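Putative amino acid binding protein (Streptococcus mutans, PDB 4C0R) binds glutathione, held here as its oxidised disulfide, and probably delivers it to the cystine ABC importer TcyBC for uptake into the cell. Local coordinates at residues A[51-54]-A[55-58]; A[25-28]-A[29-33]. One frame throughout, in Å; residues are numbered along the deposited sequence.

Interaction 1 (A[51-54]-A[55-58]). With GDS (oxidized glutathione disulfide), chain C.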
loop_
_atom_site.group_PDB
_atom_site.type_symbol
_atom_site.label_atom_id
_atom_site.label_comp_id
_atom_site.label_asym_id
_atom_site.label_seq_id
_atom_site.Cartn_x
_atom_site.Cartn_y
_atom_site.Cartn_z
ATOM N N TRP A 51 -1.143 8.343 8.454
ATOM C CA TRP A 51 -1.491 6.939 8.338
ATOM C C TRP A 51 -2.380 6.479 9.484
ATOM O O TRP A 51 -3.406 5.868 9.269
ATOM C CB TRP A 51 -0.182 6.156 8.344
ATOM C CG TRP A 51 -0.253 4.664 8.464
ATOM C CD1 TRP A 51 0.236 3.933 9.490
ATOM C CD2 TRP A 51 -0.779 3.728 7.512
ATOM N NE1 TRP A 51 0.034 2.591 9.272
ATOM C CE2 TRP A 51 -0.585 2.430 8.054
ATOM C CE3 TRP A 51 -1.387 3.854 6.269
ATOM C CZ2 TRP A 51 -0.997 1.271 7.383
ATOM C CZ3 TRP A 51 -1.784 2.702 5.598
ATOM C CH2 TRP A 51 -1.569 1.423 6.168
ATOM N N THR A 52 -2.008 6.806 10.710
ATOM C CA THR A 52 -2.799 6.287 11.832
ATOM C C THR A 52 -4.193 6.937 11.850
ATOM O O THR A 52 -5.155 6.309 12.258
ATOM C CB THR A 52 -2.073 6.440 13.192
ATOM O OG1 THR A 52 -1.692 7.786 13.394
ATOM C CG2 THR A 52 -0.845 5.581 13.207
ATOM N N SER A 53 -4.282 8.144 11.321
ATOM C CA SER A 53 -5.537 8.895 11.285
ATOM C C SER A 53 -6.513 8.335 10.247
ATOM O O SER A 53 -7.722 8.508 10.382
ATOM C CB SER A 53 -5.299 10.375 10.984
ATOM O OG SER A 53 -4.610 10.971 12.063
ATOM N N ILE A 54 -6.023 7.641 9.227
ATOM C CA ILE A 54 -6.937 6.981 8.292
ATOM C C ILE A 54 -7.820 6.069 9.093
ATOM O O ILE A 54 -9.044 6.084 8.975
ATOM C CB ILE A 54 -6.193 6.184 7.219
ATOM C CG1 ILE A 54 -5.452 7.107 6.272
ATOM C CG2 ILE A 54 -7.199 5.303 6.448
ATOM C CD1 ILE A 54 -4.590 6.385 5.266
ATOM N N PHE A 55 -7.178 5.251 9.921
ATOM C CA PHE A 55 -7.903 4.235 10.651
ATOM C C PHE A 55 -8.739 4.856 11.769
ATOM O O PHE A 55 -9.861 4.447 11.938
ATOM C CB PHE A 55 -6.913 3.175 11.154
ATOM C CG PHE A 55 -6.205 2.492 10.046
ATOM C CD1 PHE A 55 -6.783 1.415 9.399
ATOM C CD2 PHE A 55 -4.985 2.972 9.594
ATOM C CE1 PHE A 55 -6.129 0.803 8.331
ATOM C CE2 PHE A 55 -4.328 2.365 8.512
ATOM C CZ PHE A 55 -4.914 1.275 7.900
ATOM N N SER A 56 -8.207 5.820 12.485
ATOM C CA SER A 56 -9.028 6.373 13.587
ATOM C C SER A 56 -10.204 7.181 13.029
ATOM O O SER A 56 -11.292 7.225 13.607
ATOM C CB SER A 56 -8.173 7.187 14.554
ATOM O OG SER A 56 -7.587 8.295 13.929
ATOM N N GLY A 57 -10.021 7.790 11.873
ATOM C CA GLY A 57 -11.101 8.511 11.224
ATOM C C GLY A 57 -12.162 7.616 10.637
ATOM O O GLY A 57 -13.348 7.948 10.636
ATOM N N LEU A 58 -11.754 6.447 10.144
ATOM C CA LEU A 58 -12.728 5.480 9.710
ATOM C C LEU A 58 -13.509 4.949 10.925
ATOM O O LEU A 58 -14.710 4.694 10.825
ATOM C CB LEU A 58 -12.075 4.303 8.978
ATOM C CG LEU A 58 -11.472 4.603 7.603
ATOM C CD1 LEU A 58 -10.625 3.400 7.186
ATOM C CD2 LEU A 58 -12.568 4.911 6.572
HETATM C CD1 GDS C . 3.929 7.677 8.971
HETATM N N2 GDS C . 4.996 7.442 7.988
HETATM C CA2 GDS C . 4.691 7.839 6.661
HETATM C C2 GDS C . 4.908 9.255 6.259
HETATM O O2 GDS C . 4.282 9.747 5.297
HETATM C CB2 GDS C . 4.133 6.941 5.625
HETATM S SG2 GDS C . 4.055 5.237 6.132
HETATM N N3 GDS C . 5.864 10.028 7.024
HETATM C CA3 GDS C . 6.045 11.448 6.728
HETATM C C3 GDS C . 5.323 12.147 7.877
HETATM O OE3 GDS C . 5.779 13.223 8.378
HETATM O OE4 GDS C . 4.260 11.682 8.381
HETATM N N4 GDS C . 4.441 2.562 4.339
HETATM C CA4 GDS C . 5.884 2.570 4.387
HETATM C C4 GDS C . 6.372 1.637 5.440
HETATM O OE5 GDS C . 5.650 0.684 5.867
HETATM O OE6 GDS C . 7.558 1.802 5.840
HETATM C C5 GDS C . 3.784 3.463 3.444
HETATM O O5 GDS C . 4.449 4.192 2.709
HETATM C CA5 GDS C . 2.328 3.469 3.574
HETATM N N5 GDS C . 1.660 2.261 3.833
HETATM C CB5 GDS C . 1.781 4.710 4.199
HETATM S SG5 GDS C . 2.112 4.664 5.982
HETATM C CA6 GDS C . 1.090 -2.423 3.626
HETATM C C6 GDS C . -0.051 -2.379 4.630
HETATM O OE7 GDS C . 0.222 -2.178 5.845
HETATM O OE8 GDS C . -1.241 -2.521 4.259
HETATM N N6 GDS C . 0.532 -2.899 2.346
HETATM C CB6 GDS C . 1.745 -1.096 3.495
HETATM C CG6 GDS C . 0.665 0.005 3.407
HETATM C CD6 GDS C . 1.357 1.257 2.912
HETATM O O6 GDS C . 1.662 1.491 1.733
#
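Trp51 is sandwiched between Phe55 and the disulfide of bound oxidized glutathione. SG5 of the ligand sits 3.4 Å from Trp51 CD2, over one face of the indole, while CE2 of Phe55 comes to 3.7 Å from Trp51 CZ2 over the opposite face. Planes at 80° and centroids 4.9 Å apart, measured from the six-membered ring of Trp51 to the ring of Phe55, define an edge-to-face (T-shaped) pair with Phe55 giving the edge. CG anti to the backbone N (chi1 170°) directs the indole toward the ligand. The Phe55 edge also rests on the backbone, Phe55 CD2 lying 3.3 Å from Trp51 O, which probably restricts its rotation. Behind the rings Ile54 and Leu58 run side by side, Ile54 CG2 lying 4.0 Å from Leu58 CD1, and Ile195 of strand 191-196 touches both Phe55 and Leu58. The other side of the helix is looser: Thr52 and Ser56 are exposed, and what joins them is the backbone bond from Ser56 N to Thr52 O (3.1 Å, N-H...O angle 160°). An aromatic residue of helix 51-59, backed by a second ring four residues on and facing the ligand, makes this one wall of the glutathione disulfide pocket in a family 3 solute-binding protein.

Interaction 2 (A[25-28]-A[29-33])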
loop_
_atom_site.group_PDB
_atom_site.type_symbol
_atom_site.label_atom_id
_atom_site.label_comp_id
_atom_site.label_asym_id
_atom_site.label_seq_id
_atom_site.Cartn_x
_atom_site.Cartn_y
_atom_site.Cartn_z
ATOM N N THR A 25 -2.652 12.166 -6.649
ATOM C CA THR A 25 -2.805 11.275 -7.765
ATOM C C THR A 25 -2.235 9.917 -7.378
ATOM O O THR A 25 -2.029 9.658 -6.194
ATOM C CB THR A 25 -2.180 11.889 -9.030
ATOM O OG1 THR A 25 -2.413 11.040 -10.172
ATOM C CG2 THR A 25 -0.719 12.076 -8.908
ATOM N N GLY A 26 -2.058 9.045 -8.350
ATOM C CA GLY A 26 -1.611 7.695 -8.093
ATOM C C GLY A 26 -2.776 6.705 -8.267
ATOM O O GLY A 26 -3.936 7.074 -8.352
ATOM N N TYR A 27 -2.445 5.433 -8.334
ATOM C CA TYR A 27 -3.405 4.410 -8.686
ATOM C C TYR A 27 -4.607 4.449 -7.744
ATOM O O TYR A 27 -5.724 4.350 -8.209
ATOM C CB TYR A 27 -2.723 3.043 -8.640
ATOM C CG TYR A 27 -3.606 1.891 -9.122
ATOM C CD1 TYR A 27 -3.940 1.722 -10.478
ATOM C CD2 TYR A 27 -4.103 0.963 -8.232
ATOM C CE1 TYR A 27 -4.706 0.632 -10.901
ATOM C CE2 TYR A 27 -4.884 -0.093 -8.629
ATOM C CZ TYR A 27 -5.210 -0.260 -9.969
ATOM O OH TYR A 27 -5.941 -1.333 -10.412
ATOM N N ASP A 28 -4.402 4.435 -6.433
ATOM C CA ASP A 28 -5.568 4.366 -5.550
ATOM C C ASP A 28 -6.530 5.546 -5.842
ATOM O O ASP A 28 -7.764 5.407 -5.843
ATOM C CB ASP A 28 -5.167 4.437 -4.085
ATOM C CG ASP A 28 -4.524 3.189 -3.546
ATOM O OD1 ASP A 28 -4.951 2.087 -3.943
ATOM O OD2 ASP A 28 -3.587 3.321 -2.750
ATOM N N ILE A 29 -5.941 6.723 -6.024
ATOM C CA ILE A 29 -6.706 7.935 -6.210
ATOM C C ILE A 29 -7.412 7.956 -7.537
ATOM O O ILE A 29 -8.611 8.318 -7.626
ATOM C CB ILE A 29 -5.783 9.175 -6.061
ATOM C CG1 ILE A 29 -5.077 9.190 -4.701
ATOM C CG2 ILE A 29 -6.618 10.429 -6.250
ATOM C CD1 ILE A 29 -5.989 9.132 -3.515
ATOM N N GLU A 30 -6.700 7.572 -8.590
ATOM C CA GLU A 30 -7.263 7.643 -9.911
ATOM C C GLU A 30 -8.292 6.520 -10.128
ATOM O O GLU A 30 -9.293 6.709 -10.862
ATOM C CB GLU A 30 -6.147 7.614 -10.944
ATOM C CG GLU A 30 -5.202 8.764 -10.817
ATOM C CD GLU A 30 -5.803 10.150 -11.110
ATOM O OE1 GLU A 30 -6.933 10.275 -11.619
ATOM O OE2 GLU A 30 -5.129 11.165 -10.827
ATOM N N VAL A 31 -8.084 5.352 -9.512
ATOM C CA VAL A 31 -9.127 4.346 -9.497
ATOM C C VAL A 31 -10.382 4.824 -8.814
ATOM O O VAL A 31 -11.477 4.668 -9.328
ATOM C CB VAL A 31 -8.655 2.980 -8.933
ATOM C CG1 VAL A 31 -9.830 2.029 -8.803
ATOM C CG2 VAL A 31 -7.541 2.367 -9.864
ATOM N N ALA A 32 -10.226 5.413 -7.622
ATOM C CA ALA A 32 -11.371 5.965 -6.943
ATOM C C ALA A 32 -12.095 7.016 -7.818
ATOM O O ALA A 32 -13.322 6.987 -7.921
ATOM C CB ALA A 32 -10.936 6.565 -5.610
ATOM N N LYS A 33 -11.340 7.938 -8.428
ATOM C CA LYS A 33 -11.959 8.948 -9.285
ATOM C C LYS A 33 -12.730 8.284 -10.414
ATOM O O LYS A 33 -13.827 8.713 -10.754
ATOM C CB LYS A 33 -10.938 9.933 -9.818
ATOM C CG LYS A 33 -10.551 10.971 -8.736
ATOM C CD LYS A 33 -9.542 11.998 -9.179
ATOM C CE LYS A 33 -9.197 12.921 -8.040
ATOM N NZ LYS A 33 -8.465 14.105 -8.570
#
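Thr25 OG1 donates a 2.8 Å hydrogen bond to Glu30 OE2 across a strand-to-helix junction with Gly26 at the N-cap, joining the end of strand 23-25 to the first turn of helix 27-36. The carboxylate receives it on the anti lone pair of OE2, the one directed away from OE1. The glutamate chain is folded at chi2, which turns its carboxylate back toward the threonine. Tyr227 of helix 219-228 touches both side chains.

The positive phi of Gly26 (106°) accounts for glycine here, since with this backbone a CB would press on the carbonyl O of Thr25. The i to i+4 bond from Glu30 N to Gly26 O is 2.8 Å long and meets the carbonyl almost end-on (C=O...N 173°). Glu30 therefore holds the junction twice, through its backbone N and through its carboxylate. The ladder continues with Val31 N to Tyr27 O and Ala32 N to Asp28 O.

Side chains leave this turn in different directions. Ile29 CG1 packs 3.4 Å from Thr25 O, and the Ile29 side chain also touches Leu7 and Thr9 of strand 3-9, seating the helix on the sheet. Asp28 OD2 accepts a hydrogen bond from Asn69 N; since Asn69 O itself binds the glutathione disulfide, Asp28 is consistent with a second-shell residue of the pocket. Tyr27, its OH bonded to Thr86 O, lies against Leu220 and Leu228 of helix 219-228. With CG anti to the backbone N, its ring extends alongside the next turn of the helix. There Val31 CG2 sits over one face in a CH-pi contact, 3.5 Å from the centroid of the Tyr27 ring and 14° off the ring normal.

Interaction 2 comes first along the chain, at the start of helix 27-36, and interaction 1 follows in helix 51-59; strand 42-48 runs between the two helices. That strand pairs in parallel with strand 3-9, which in turn pairs with strand 65-71, so both helices belong to the same alpha/beta lobe. The centres of interaction 1 and interaction 2 are about 19 Å apart, and the nearest atoms of interaction 1 and interaction 2 about 9 Å, without touching. Interaction 1 lines the pocket and meets the disulfide directly, whereas interaction 2, through Asp28 and Asn69 of strand 65-71, is consistent with a second-shell position. The arrangement fits the two-lobed binding proteins of ABC importers.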